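PDB 4HS5: iron-sulfur cluster assembly protein CyaY from Psychromonas ingrahamii, which is probably involved in iron-sulfur cluster assembly, perhaps as a regulator of that process, and belongs to the iron-binding frataxin family. Local coordinates for residues 65-70 with 76-81. Numbering follows the deposited sequence.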
# COMPACT_ATOMS: atom_id res chain seq x y z
N ASN A 65 13.50 2.00 0.00
CA ASN A 65 13.53 0.66 0.56
C ASN A 65 12.31 -0.18 0.21
O ASN A 65 11.26 0.33 -0.19
CB ASN A 65 13.63 0.73 2.08
CG ASN A 65 14.97 1.25 2.55
OD1 ASN A 65 15.06 2.30 3.17
ND2 ASN A 65 16.03 0.51 2.24
N GLY A 66 12.47 -1.49 0.37
CA GLY A 66 11.36 -2.41 0.30
C GLY A 66 10.86 -2.67 1.70
O GLY A 66 11.64 -2.69 2.67
N HIS A 67 9.55 -2.86 1.82
CA HIS A 67 8.92 -3.11 3.11
C HIS A 67 7.96 -4.28 2.98
O HIS A 67 7.23 -4.37 2.00
CB HIS A 67 8.13 -1.87 3.54
CG HIS A 67 8.99 -0.67 3.79
ND1 HIS A 67 9.60 -0.43 5.00
CD2 HIS A 67 9.37 0.33 2.97
CE1 HIS A 67 10.31 0.68 4.92
NE2 HIS A 67 10.19 1.16 3.70
N HIS A 68 7.98 -5.19 3.95
CA HIS A 68 7.17 -6.40 3.88
C HIS A 68 6.21 -6.44 5.07
O HIS A 68 6.62 -6.25 6.21
CB HIS A 68 8.06 -7.65 3.90
CG HIS A 68 8.99 -7.75 2.74
ND1 HIS A 68 9.92 -8.75 2.62
CD2 HIS A 68 9.13 -6.96 1.65
CE1 HIS A 68 10.60 -8.58 1.50
NE2 HIS A 68 10.14 -7.50 0.89
N TYR A 69 4.94 -6.69 4.79
CA TYR A 69 3.92 -6.59 5.84
C TYR A 69 3.16 -7.88 6.03
O TYR A 69 2.79 -8.53 5.05
CB TYR A 69 2.92 -5.48 5.49
CG TYR A 69 3.55 -4.13 5.30
CD1 TYR A 69 3.53 -3.18 6.31
CD2 TYR A 69 4.15 -3.80 4.09
CE1 TYR A 69 4.12 -1.94 6.13
CE2 TYR A 69 4.72 -2.57 3.89
CZ TYR A 69 4.70 -1.64 4.90
OH TYR A 69 5.29 -0.43 4.70
N ASP A 70 2.91 -8.22 7.30
CA ASP A 70 2.02 -9.32 7.68
C ASP A 70 0.70 -8.77 8.20
O ASP A 70 0.65 -7.67 8.73
CB ASP A 70 2.64 -10.15 8.80
CG ASP A 70 3.98 -10.74 8.42
OD1 ASP A 70 4.00 -11.59 7.51
OD2 ASP A 70 4.98 -10.35 9.05
N TRP A 76 -2.02 -4.30 8.44
CA TRP A 76 -0.81 -4.81 7.85
C TRP A 76 0.39 -4.16 8.52
O TRP A 76 0.50 -2.94 8.57
CB TRP A 76 -0.83 -4.52 6.35
CG TRP A 76 -1.91 -5.30 5.66
CD1 TRP A 76 -3.20 -4.90 5.42
CD2 TRP A 76 -1.80 -6.64 5.16
NE1 TRP A 76 -3.89 -5.91 4.79
CE2 TRP A 76 -3.05 -6.99 4.61
CE3 TRP A 76 -0.77 -7.57 5.10
CZ2 TRP A 76 -3.30 -8.23 4.03
CZ3 TRP A 76 -1.01 -8.80 4.52
CH2 TRP A 76 -2.27 -9.12 4.00
N ILE A 77 1.26 -5.00 9.07
CA ILE A 77 2.35 -4.58 9.94
C ILE A 77 3.71 -4.98 9.36
O ILE A 77 3.91 -6.12 8.99
CB ILE A 77 2.19 -5.25 11.33
CG1 ILE A 77 0.86 -4.85 11.96
CG2 ILE A 77 3.36 -4.88 12.24
CD1 ILE A 77 0.75 -3.37 12.22
N ASP A 78 4.62 -4.01 9.30
CA ASP A 78 5.96 -4.19 8.74
C ASP A 78 6.73 -5.19 9.59
O ASP A 78 6.85 -5.02 10.81
CB ASP A 78 6.66 -2.83 8.73
CG ASP A 78 7.98 -2.84 7.97
OD1 ASP A 78 8.92 -3.55 8.37
OD2 ASP A 78 8.10 -2.07 6.99
N ASP A 79 7.24 -6.24 8.95
CA ASP A 79 7.86 -7.33 9.70
C ASP A 79 9.23 -7.03 10.30
O ASP A 79 9.75 -7.83 11.08
CB ASP A 79 7.84 -8.65 8.91
CG ASP A 79 8.78 -8.67 7.70
OD1 ASP A 79 9.55 -7.71 7.47
OD2 ASP A 79 8.74 -9.69 6.98
N ARG A 80 9.80 -5.88 9.96
CA ARG A 80 11.06 -5.46 10.56
C ARG A 80 10.89 -4.27 11.51
O ARG A 80 11.49 -4.23 12.58
CB ARG A 80 12.11 -5.16 9.48
CG ARG A 80 12.46 -6.33 8.54
CD ARG A 80 12.89 -7.57 9.31
NE ARG A 80 13.90 -8.36 8.59
CZ ARG A 80 13.62 -9.32 7.72
NH1 ARG A 80 12.37 -9.64 7.44
NH2 ARG A 80 14.61 -9.98 7.12
N SER A 81 10.08 -3.29 11.12
CA SER A 81 9.94 -2.07 11.90
C SER A 81 8.71 -2.06 12.79
O SER A 81 8.67 -1.34 13.80
CB SER A 81 9.89 -0.84 10.99
OG SER A 81 8.66 -0.80 10.26
O HOH W 1 11.24 -1.86 7.46
O HOH W 2 9.76 -5.14 6.24
O HOH W 3 9.95 -10.58 4.96
O HOH W 4 6.57 0.20 6.98
O HOH W 5 4.84 -8.19 10.83
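H67 and D78 meet through a His-carboxylate hydrogen bond, an example of one carboxylate serving both a neighbouring strand and the turn after its own. H67 ND1 donates to D78 OD2 at 3.0 Å, the oxygen lying near the edge of the imidazole, slightly out of its plane, while ring and carboxylate planes stand 72° apart. A chi1 of -170° places the D78 carboxylate opposite its backbone N, with OD2 facing H67 and OD1 turned to the following turn, where waters also reach it. There OD1 accepts from R80 N through its anti lone pair, closing an Asx turn, and from S81 N above the carboxylate plane, which extends it to an Asx motif. The Y69 ring crosses D78 obliquely, CE1 lying 3.7 Å from D78 CB, and a water joins Y69 OH to D78 OD2. The two strands form the last hairpin of the antiparallel frataxin sheet, 76-78 belonging to its edge strand; D70 and I77 exchange backbone hydrogen bonds, and D79 N reaches H68 O at 2.8 Å. Replacing D78 by an alanine is likely to leave H67 ND1 without its carboxylate mate and the R80 and S81 amides without their acceptor. Further along, D70 OD2 touches D79 CB at 3.3 Å; Q57 NE2 donates to D70 OD1 and D79 OD2, which probably eases the acids' repulsion. On the face of Y69, W76 turns its ring edge to Y69 O, CE3 at 3.7 Å, and packs against helix 3-24.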